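Putative immunoglobulin-blocking virulence protein (Mycoplasma mycoides subsp. capri, PDB 7ADK) is the antibody-binding surface protein MIB, which together with the protease MIP promotes dissociation of the antibody-antigen interaction. Local coordinates at the interface of chains A and B. Residues are numbered along the deposited sequence; one frame, centred on the assembly and turned at random. Chains: chain A, Putative immunoglobulin-blocking virulence protein; chain B, Lipoprotein.

Two patches of the MIB-MIP complex, their C-alpha centres about 30 Å apart, illustrate how separated loop contacts can contribute to holding one protein against another. They share no residue, and every residue in both lies in loop. Contact 1 sets chain A residues 459-460, 485-487, 489 and 613 against chain B 677 and 679-680; contact 2 joins the last modelled residues of chain A, 738-740, to chain B 614-618. The chain B segments both fall between helix 603-606 and helix 688-691. Two such separated points would probably restrict tilting of the antibody-binding protein relative to the protease.

Contact 1: the interface of chains A and B. Residues chain A 459-460, 485-487, 489, 613; chain B 677, 679-680.
With CG beside its backbone N (chi1 -63°) and the rest of the chain fully extended, B:Lys679 of MIP, which belongs to the mycoplasma DUF31 peptidase family, reaches across to MIB. A:Asn487 comes to meet it with its side chain turned away from the backbone N (chi1 -171°), and the two side chains slide past each other in opposite directions. The alkyl chain of the lysine therefore lies over one face of the amide: its CG is 3.7 Å from the amide carbon CG of A:Asn487, and its CD 3.5 Å from the amide oxygen OD1. The ammonium end goes on past the side chain to the backbone, where NZ of B:Lys679 donates to the carbonyl O of A:Thr486 at 3.3 Å, a long bond arriving from above the carbonyl plane.

The amide that the lysine packs on is held from within MIB. ND2 of A:Asn487 gives a nearly straight bond (171° at H) to the carbonyl O of A:Ser459, 2.8 Å away and almost in the amide plane. This second-shell bond restrains the amide's rotation, and with it the surface offered to the lysine.

B:Glu680 approaches the same amide differently. Its bent chain places carboxylate oxygen OE1 3.5 Å from ND2 of A:Asn487, a polar approach rather than a hydrogen bond. The carboxylate and amide planes are nearly perpendicular. The backbone of this glutamate also nears MIB, its carbonyl O lying 4.0 Å from the methyl CB of A:Ala489. That methyl sits over the rim of one face of the A:Arg613 guanidinium.

NH2 of A:Arg613 and NZ of B:Lys679 are 4.5 Å apart; these like charges may slightly disfavour this arrangement. B:Ile677 borders the patch more loosely, its CG2 branch directed towards the A:Ser459 carbonyl.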
# COMPACT_ATOMS: atom_id res chain seq x y z
N SER A 459 -14.55 8.87 -2.84
CA SER A 459 -14.74 8.18 -1.56
C SER A 459 -15.62 8.93 -0.56
O SER A 459 -16.16 8.34 0.37
CB SER A 459 -13.38 7.90 -0.93
OG SER A 459 -12.53 7.26 -1.86
N ASP A 460 -15.79 10.23 -0.73
CA ASP A 460 -16.64 11.10 0.08
C ASP A 460 -18.07 11.24 -0.47
O ASP A 460 -18.87 11.99 0.07
CB ASP A 460 -15.99 12.49 0.21
CG ASP A 460 -15.87 13.25 -1.11
OD1 ASP A 460 -15.57 12.64 -2.16
OD2 ASP A 460 -16.07 14.49 -1.10
N ALA A 485 -13.03 3.22 -0.50
CA ALA A 485 -13.75 4.20 0.30
C ALA A 485 -13.96 3.71 1.73
O ALA A 485 -13.65 4.44 2.67
CB ALA A 485 -15.07 4.51 -0.38
N THR A 486 -14.51 2.50 1.88
CA THR A 486 -15.06 1.96 3.14
C THR A 486 -15.98 2.96 3.87
O THR A 486 -15.96 3.14 5.08
CB THR A 486 -14.00 1.23 3.99
OG1 THR A 486 -14.66 0.65 5.06
CG2 THR A 486 -12.87 2.08 4.54
N ASN A 487 -16.79 3.68 3.09
CA ASN A 487 -17.61 4.77 3.58
C ASN A 487 -19.07 4.32 3.75
O ASN A 487 -19.92 4.55 2.91
CB ASN A 487 -17.43 6.00 2.68
CG ASN A 487 -18.07 7.24 3.25
OD1 ASN A 487 -18.73 7.24 4.28
ND2 ASN A 487 -17.91 8.35 2.61
N ALA A 489 -21.14 5.53 6.05
CA ALA A 489 -21.68 6.59 6.90
C ALA A 489 -23.18 6.91 6.71
O ALA A 489 -23.76 7.61 7.53
CB ALA A 489 -20.85 7.85 6.68
N ARG A 613 -16.70 10.32 14.68
CA ARG A 613 -17.75 11.22 14.17
C ARG A 613 -18.44 12.01 15.28
O ARG A 613 -19.14 12.96 14.96
CB ARG A 613 -18.78 10.44 13.36
CG ARG A 613 -18.23 9.72 12.14
CD ARG A 613 -19.32 8.87 11.51
NE ARG A 613 -18.83 8.00 10.44
CZ ARG A 613 -19.38 6.89 10.00
NH1 ARG A 613 -20.47 6.42 10.50
NH2 ARG A 613 -18.84 6.22 9.05
N ILE B 677 -10.39 12.16 4.75
CA ILE B 677 -11.64 11.78 4.06
C ILE B 677 -12.84 12.56 4.64
O ILE B 677 -13.26 12.35 5.78
CB ILE B 677 -11.87 10.25 4.11
CG1 ILE B 677 -10.63 9.36 3.83
CG2 ILE B 677 -13.01 9.86 3.15
CD1 ILE B 677 -9.97 9.52 2.46
N LYS B 679 -16.13 12.39 4.81
CA LYS B 679 -17.38 11.62 4.93
C LYS B 679 -18.55 12.49 5.39
O LYS B 679 -18.37 13.36 6.24
CB LYS B 679 -17.18 10.45 5.92
CG LYS B 679 -16.14 9.43 5.47
CD LYS B 679 -16.06 8.20 6.36
CE LYS B 679 -15.10 7.19 5.78
NZ LYS B 679 -15.08 5.92 6.53
N GLU B 680 -19.75 12.26 4.88
CA GLU B 680 -20.95 12.99 5.31
C GLU B 680 -21.21 12.85 6.82
O GLU B 680 -21.08 11.77 7.40
CB GLU B 680 -22.18 12.63 4.47
CG GLU B 680 -22.60 11.15 4.45
CD GLU B 680 -22.00 10.37 3.28
OE1 GLU B 680 -20.76 10.33 3.14
OE2 GLU B 680 -22.76 9.80 2.48

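Contact 2: the interface of chains A and B. Residues chain A 738-740; chain B 614-618.
A loop-to-loop, backbone-paired interface joins the last modelled residues of MIB to a MIP segment, and it probably helps tie this end of the modelled chain to the protease partner. The main chains meet at A:Lys740 and B:Phe615. The amide N of B:Phe615 donates to the carbonyl O of A:Lys740 at 3.0 Å, while the reciprocal bond, from A:Lys740 N to B:Phe615 O, is weak.

A:Tyr739 lays its ring across the MIP backbone. Its side chain is swung away from its own backbone N (chi1 -155°), bringing one face over the peptide that links B:Phe615 to B:Asp616. The carbonyl carbon C of B:Phe615 is 3.9 Å from the ring centroid, displaced towards the rim, and the amide N of B:Asp616 stands over the ring centre. B:Asp614 comes instead to the ring's edge: its carboxylate carbon CG lies in the ring plane, 3.7 Å from CE2 of A:Tyr739, with the carboxylate turned 81° from the ring. On the same face as the peptide, the methylene CB of B:Asp616 lies against CE1 and CD1 of A:Tyr739, at the rim away from B:Asp614.

Beyond the tyrosine, B:Lys618 folds back through bends at chi3 and chi4, and its NZ donates to the carbonyl O of A:Gly738 at 2.8 Å, in the carbonyl plane and on a lone pair. The same ammonium forms a salt bridge with B:Asp616 within MIP, which probably steadies it for the cross-chain bond. Carboxylate oxygen OD1 of B:Asp616 is gripped from opposite faces of its plane, by B:Lys618 NZ at 2.8 Å and by the backbone N of B:Lys618 at 3.0 Å.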
# COMPACT_ATOMS: atom_id res chain seq x y z
N GLY A 738 0.67 25.49 24.77
CA GLY A 738 -0.21 25.55 23.59
C GLY A 738 0.39 26.34 22.43
O GLY A 738 -0.16 27.36 22.02
N TYR A 739 1.55 25.91 21.93
CA TYR A 739 2.33 26.65 20.93
C TYR A 739 3.00 25.63 20.01
O TYR A 739 3.76 24.78 20.49
CB TYR A 739 3.35 27.48 21.72
CG TYR A 739 3.88 28.73 21.06
CD1 TYR A 739 3.41 29.99 21.48
CD2 TYR A 739 4.88 28.66 20.08
CE1 TYR A 739 3.95 31.16 20.94
CE2 TYR A 739 5.41 29.84 19.52
CZ TYR A 739 4.94 31.09 19.95
OH TYR A 739 5.43 32.23 19.40
N LYS A 740 2.69 25.64 18.71
CA LYS A 740 3.34 24.85 17.66
C LYS A 740 2.92 25.33 16.27
O LYS A 740 3.77 25.81 15.52
CB LYS A 740 3.06 23.34 17.76
CG LYS A 740 4.20 22.50 17.15
CD LYS A 740 5.40 22.34 18.07
CE LYS A 740 6.52 21.50 17.48
NZ LYS A 740 7.65 21.38 18.41
N ASP B 614 7.89 27.49 15.01
CA ASP B 614 6.64 27.35 15.73
C ASP B 614 5.89 28.68 15.79
O ASP B 614 6.47 29.76 15.62
CB ASP B 614 6.89 26.82 17.15
CG ASP B 614 7.91 27.59 17.98
OD1 ASP B 614 8.35 28.71 17.63
OD2 ASP B 614 8.31 27.04 19.02
N PHE B 615 4.59 28.63 16.04
CA PHE B 615 3.73 29.80 16.16
C PHE B 615 2.58 29.47 17.11
O PHE B 615 2.34 28.30 17.40
CB PHE B 615 3.23 30.25 14.78
CG PHE B 615 2.10 29.46 14.16
CD1 PHE B 615 2.25 28.11 13.84
CD2 PHE B 615 0.89 30.10 13.87
CE1 PHE B 615 1.20 27.39 13.26
CE2 PHE B 615 -0.16 29.39 13.26
CZ PHE B 615 -0.01 28.04 12.98
N ASP B 616 1.88 30.47 17.62
CA ASP B 616 0.65 30.28 18.38
C ASP B 616 -0.56 30.19 17.42
O ASP B 616 -0.96 31.21 16.86
CB ASP B 616 0.51 31.41 19.39
CG ASP B 616 -0.64 31.20 20.37
OD1 ASP B 616 -1.49 30.31 20.16
OD2 ASP B 616 -0.71 31.97 21.36
N PRO B 617 -1.19 29.02 17.20
CA PRO B 617 -2.32 28.92 16.29
C PRO B 617 -3.58 29.62 16.82
O PRO B 617 -4.50 29.89 16.05
CB PRO B 617 -2.55 27.42 16.11
CG PRO B 617 -2.04 26.82 17.41
CD PRO B 617 -0.89 27.73 17.79
N LYS B 618 -3.63 29.90 18.12
CA LYS B 618 -4.78 30.51 18.81
C LYS B 618 -4.78 32.04 18.72
O LYS B 618 -5.83 32.67 18.84
CB LYS B 618 -4.78 30.09 20.29
CG LYS B 618 -4.44 28.61 20.54
CD LYS B 618 -4.45 28.18 22.02
CE LYS B 618 -3.63 29.05 22.98
NZ LYS B 618 -2.22 29.23 22.59